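Local coordinates for papain-like protease (Human betacoronavirus 2c EMC/2012, PDB 4RNA), which probably cleaves viral polyprotein as a cysteine protease and, like related coronavirus papain-like proteases, probably also removes ubiquitin from host proteins, at residues Asp264-Ile274 and Trp305-Pro315. Sequence-based numbering, arbitrary orientation.
Sequences DFVAFNVFQGI and WKCKVTDVLFP
Phe265 meets Phe314 in an offset edge-to-face pair, planes at 82°, and its CB forms a CH-pi contact over the Phe314 face, 3.7 Å from the ring centroid. CG of Phe265 stands between backbone N and carbonyl carbon (chi1 51°), which brings its CD2 edge to that face, while CG1 of Val312 packs against CB. Val266 N then donates to Leu313 O (2.9 Å), and Leu313 N returns a bond to Ala267 O. CZ of Phe268 comes 4.0 Å from CE3 of Trp305, which lies at the edge of the Phe268 ring and near its plane, with Cys307 SG lying obliquely to that ring.

At Asn269 the strands shift register in a beta bulge: its N bonds Asp311 O, and its O accepts Thr310 N. The side chains join too, Asn269 ND2 giving a straight 3.0 Å bond to the anti side of Asp311 OD2, with amide and carboxylate planes perpendicular. His283 holds Asn269 OD1, and Ser169 and Ser249 hold Asp311 OD1, so this buried polar pair is gripped at both ends. CG2 of Val270 touches both Cys307 SG and Trp305 CZ3, each 3.7 Å away. Beyond it, Phe271 N bonds Lys308 O, and Gln272 NE2 lies at the Trp305 edge.

Strand 267-272 runs antiparallel between 280-287 and the bent strand 304-315, which also pairs with 245-250 and 252-258, in the sheet that probably corresponds to the palm of the thumb-palm-fingers fold of coronavirus papain-like proteases, while Leu124 touches Ala267 and Leu313.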
loop_
_atom_site.group_PDB
_atom_site.type_symbol
_atom_site.label_atom_id
_atom_site.label_comp_id
_atom_site.label_asym_id
_atom_site.label_seq_id
_atom_site.Cartn_x
_atom_site.Cartn_y
_atom_site.Cartn_z
ATOM N N ASP A 264 -2.275 -6.883 -32.624
ATOM C CA ASP A 264 -1.739 -8.017 -31.854
ATOM C C ASP A 264 -2.159 -8.039 -30.385
ATOM O O ASP A 264 -2.015 -9.048 -29.738
ATOM C CB ASP A 264 -0.220 -8.000 -31.903
ATOM C CG ASP A 264 0.297 -8.128 -33.306
ATOM O OD1 ASP A 264 -0.367 -8.850 -34.092
ATOM O OD2 ASP A 264 1.346 -7.493 -33.605
ATOM N N PHE A 265 -2.680 -6.925 -29.861
ATOM C CA PHE A 265 -2.999 -6.909 -28.432
ATOM C C PHE A 265 -4.282 -7.735 -28.270
ATOM O O PHE A 265 -5.043 -7.871 -29.234
ATOM C CB PHE A 265 -3.053 -5.495 -27.851
ATOM C CG PHE A 265 -3.928 -4.535 -28.630
ATOM C CD1 PHE A 265 -5.282 -4.485 -28.384
ATOM C CD2 PHE A 265 -3.374 -3.686 -29.619
ATOM C CE1 PHE A 265 -6.110 -3.635 -29.107
ATOM C CE2 PHE A 265 -4.197 -2.813 -30.328
ATOM C CZ PHE A 265 -5.564 -2.808 -30.076
ATOM N N VAL A 266 -4.480 -8.319 -27.102
ATOM C CA VAL A 266 -5.626 -9.193 -26.826
ATOM C C VAL A 266 -6.641 -8.540 -25.905
ATOM O O VAL A 266 -7.772 -9.000 -25.788
ATOM C CB VAL A 266 -5.189 -10.606 -26.332
ATOM C CG1 VAL A 266 -4.241 -11.264 -27.359
ATOM C CG2 VAL A 266 -4.580 -10.531 -24.949
ATOM N N ALA A 267 -6.235 -7.504 -25.175
ATOM C CA ALA A 267 -7.105 -6.857 -24.210
ATOM C C ALA A 267 -6.505 -5.534 -23.745
ATOM O O ALA A 267 -5.330 -5.313 -23.897
ATOM C CB ALA A 267 -7.384 -7.724 -22.958
ATOM N N PHE A 268 -7.338 -4.633 -23.211
ATOM C CA PHE A 268 -6.825 -3.378 -22.682
ATOM C C PHE A 268 -7.786 -2.800 -21.681
ATOM O O PHE A 268 -8.990 -3.103 -21.733
ATOM C CB PHE A 268 -6.506 -2.357 -23.820
ATOM C CG PHE A 268 -7.694 -2.020 -24.698
ATOM C CD1 PHE A 268 -8.028 -2.829 -25.779
ATOM C CD2 PHE A 268 -8.471 -0.942 -24.399
ATOM C CE1 PHE A 268 -9.100 -2.557 -26.608
ATOM C CE2 PHE A 268 -9.553 -0.635 -25.229
ATOM C CZ PHE A 268 -9.867 -1.437 -26.328
ATOM N N ASN A 269 -7.293 -1.954 -20.768
ATOM C CA ASN A 269 -8.248 -1.213 -19.929
ATOM C C ASN A 269 -8.447 0.202 -20.319
ATOM O O ASN A 269 -7.600 0.820 -20.980
ATOM C CB ASN A 269 -7.840 -1.267 -18.442
ATOM C CG ASN A 269 -7.813 -2.711 -17.930
ATOM O OD1 ASN A 269 -8.744 -3.464 -18.204
ATOM N ND2 ASN A 269 -6.756 -3.093 -17.170
ATOM N N VAL A 270 -9.584 0.752 -19.896
ATOM C CA VAL A 270 -9.884 2.110 -20.312
ATOM C C VAL A 270 -10.296 2.817 -19.029
ATOM O O VAL A 270 -10.932 2.198 -18.156
ATOM C CB VAL A 270 -11.064 2.128 -21.350
ATOM C CG1 VAL A 270 -11.688 3.484 -21.441
ATOM C CG2 VAL A 270 -10.590 1.669 -22.725
ATOM N N PHE A 271 -9.875 4.076 -18.856
ATOM C CA PHE A 271 -10.407 4.880 -17.763
ATOM C C PHE A 271 -11.212 6.020 -18.362
ATOM O O PHE A 271 -10.699 6.735 -19.218
ATOM C CB PHE A 271 -9.267 5.395 -16.888
ATOM C CG PHE A 271 -9.704 6.233 -15.688
ATOM C CD1 PHE A 271 -10.302 5.642 -14.566
ATOM C CD2 PHE A 271 -9.487 7.589 -15.669
ATOM C CE1 PHE A 271 -10.677 6.407 -13.471
ATOM C CE2 PHE A 271 -9.870 8.357 -14.573
ATOM C CZ PHE A 271 -10.446 7.763 -13.473
ATOM N N GLN A 272 -12.446 6.192 -17.878
ATOM C CA GLN A 272 -13.441 7.165 -18.383
ATOM C C GLN A 272 -13.703 8.288 -17.406
ATOM O O GLN A 272 -14.015 8.029 -16.235
ATOM C CB GLN A 272 -14.785 6.469 -18.650
ATOM C CG GLN A 272 -14.821 5.639 -19.932
ATOM C CD GLN A 272 -15.991 4.651 -20.017
ATOM O OE1 GLN A 272 -16.784 4.489 -19.082
ATOM N NE2 GLN A 272 -16.090 3.974 -21.161
ATOM N N GLY A 273 -13.545 9.525 -17.905
ATOM C CA GLY A 273 -13.892 10.789 -17.221
ATOM C C GLY A 273 -13.001 11.335 -16.103
ATOM O O GLY A 273 -13.451 11.414 -14.955
ATOM N N ILE A 274 -11.773 11.759 -16.436
ATOM C CA ILE A 274 -10.771 12.245 -15.436
ATOM C C ILE A 274 -11.239 13.380 -14.497
ATOM O O ILE A 274 -10.887 13.394 -13.306
ATOM C CB ILE A 274 -9.389 12.635 -16.074
ATOM C CG1 ILE A 274 -9.488 13.922 -16.927
ATOM C CG2 ILE A 274 -8.776 11.465 -16.854
ATOM C CD1 ILE A 274 -8.190 14.697 -17.091
ATOM N N TRP A 305 -13.322 2.106 -31.517
ATOM C CA TRP A 305 -13.554 2.765 -30.251
ATOM C C TRP A 305 -12.517 3.795 -29.958
ATOM O O TRP A 305 -11.309 3.483 -29.865
ATOM C CB TRP A 305 -13.592 1.743 -29.121
ATOM C CG TRP A 305 -14.140 2.264 -27.818
ATOM C CD1 TRP A 305 -14.967 3.358 -27.602
ATOM C CD2 TRP A 305 -13.976 1.643 -26.496
ATOM N NE1 TRP A 305 -15.277 3.472 -26.263
ATOM C CE2 TRP A 305 -14.729 2.460 -25.556
ATOM C CE3 TRP A 305 -13.310 0.496 -26.020
ATOM C CZ2 TRP A 305 -14.785 2.150 -24.177
ATOM C CZ3 TRP A 305 -13.382 0.188 -24.636
ATOM C CH2 TRP A 305 -14.094 0.996 -23.747
ATOM N N LYS A 306 -12.998 5.030 -29.804
ATOM C CA LYS A 306 -12.189 6.136 -29.340
ATOM C C LYS A 306 -12.350 6.199 -27.832
ATOM O O LYS A 306 -13.427 6.435 -27.306
ATOM C CB LYS A 306 -12.584 7.487 -29.981
ATOM C CG LYS A 306 -11.592 8.607 -29.621
ATOM C CD LYS A 306 -11.684 9.828 -30.531
ATOM C CE LYS A 306 -12.868 10.721 -30.195
ATOM N NZ LYS A 306 -12.810 12.008 -30.949
ATOM N N CYS A 307 -11.248 6.001 -27.139
ATOM C CA CYS A 307 -11.292 5.828 -25.676
ATOM C C CYS A 307 -9.868 6.061 -25.096
ATOM O O CYS A 307 -8.864 5.997 -25.820
ATOM C CB CYS A 307 -11.756 4.402 -25.349
ATOM S SG CYS A 307 -10.610 3.186 -26.079
ATOM N N LYS A 308 -9.820 6.280 -23.789
ATOM C CA LYS A 308 -8.579 6.556 -23.030
ATOM C C LYS A 308 -8.037 5.294 -22.407
ATOM O O LYS A 308 -8.471 4.838 -21.335
ATOM C CB LYS A 308 -8.873 7.592 -21.956
ATOM C CG LYS A 308 -9.447 8.890 -22.533
ATOM C CD LYS A 308 -10.060 9.683 -21.394
ATOM C CE LYS A 308 -10.127 11.162 -21.717
ATOM N NZ LYS A 308 -10.623 11.838 -20.476
ATOM N N VAL A 309 -7.063 4.770 -23.112
ATOM C CA VAL A 309 -6.444 3.512 -22.793
ATOM C C VAL A 309 -5.483 3.716 -21.639
ATOM O O VAL A 309 -4.729 4.741 -21.597
ATOM C CB VAL A 309 -5.744 3.017 -24.037
ATOM C CG1 VAL A 309 -4.836 1.828 -23.771
ATOM C CG2 VAL A 309 -6.740 2.674 -25.136
ATOM N N THR A 310 -5.394 2.684 -20.788
ATOM C CA THR A 310 -4.439 2.689 -19.687
ATOM C C THR A 310 -3.523 1.487 -19.865
ATOM O O THR A 310 -2.524 1.638 -20.477
ATOM C CB THR A 310 -5.131 2.683 -18.314
ATOM O OG1 THR A 310 -6.156 1.652 -18.229
ATOM C CG2 THR A 310 -5.741 4.050 -17.998
ATOM N N ASP A 311 -3.901 0.311 -19.376
ATOM C CA ASP A 311 -3.062 -0.907 -19.566
ATOM C C ASP A 311 -3.394 -1.626 -20.882
ATOM O O ASP A 311 -4.497 -1.634 -21.314
ATOM C CB ASP A 311 -3.296 -1.888 -18.464
ATOM C CG ASP A 311 -3.366 -1.229 -17.132
ATOM O OD1 ASP A 311 -2.273 -0.745 -16.691
ATOM O OD2 ASP A 311 -4.484 -1.214 -16.537
ATOM N N VAL A 312 -2.438 -2.298 -21.506
ATOM C CA VAL A 312 -2.715 -3.013 -22.759
ATOM C C VAL A 312 -2.016 -4.322 -22.681
ATOM O O VAL A 312 -0.843 -4.314 -22.293
ATOM C CB VAL A 312 -2.192 -2.230 -24.028
ATOM C CG1 VAL A 312 -2.479 -3.019 -25.322
ATOM C CG2 VAL A 312 -2.789 -0.811 -24.133
ATOM N N LEU A 313 -2.693 -5.408 -23.031
ATOM C CA LEU A 313 -2.004 -6.756 -22.941
ATOM C C LEU A 313 -1.621 -7.327 -24.315
ATOM O O LEU A 313 -2.465 -7.491 -25.163
ATOM C CB LEU A 313 -2.935 -7.771 -22.181
ATOM C CG LEU A 313 -2.436 -9.191 -21.973
ATOM C CD1 LEU A 313 -1.014 -9.191 -21.299
ATOM C CD2 LEU A 313 -3.457 -9.907 -21.118
ATOM N N PHE A 314 -0.382 -7.836 -24.470
ATOM C CA PHE A 314 0.041 -8.344 -25.710
ATOM C C PHE A 314 0.444 -9.797 -25.474
ATOM O O PHE A 314 0.714 -10.182 -24.328
ATOM C CB PHE A 314 1.272 -7.554 -26.251
ATOM C CG PHE A 314 0.935 -6.202 -26.819
ATOM C CD1 PHE A 314 0.905 -5.042 -26.003
ATOM C CD2 PHE A 314 0.660 -6.072 -28.206
ATOM C CE1 PHE A 314 0.553 -3.774 -26.543
ATOM C CE2 PHE A 314 0.290 -4.817 -28.746
ATOM C CZ PHE A 314 0.212 -3.682 -27.917
ATOM N N PRO A 315 0.449 -10.596 -26.561
ATOM C CA PRO A 315 0.907 -12.019 -26.562
ATOM C C PRO A 315 2.412 -12.067 -26.367
ATOM O O PRO A 315 3.026 -11.000 -26.208
ATOM C CB PRO A 315 0.496 -12.543 -27.947
ATOM C CG PRO A 315 0.034 -11.381 -28.748
ATOM C CD PRO A 315 -0.290 -10.228 -27.802
#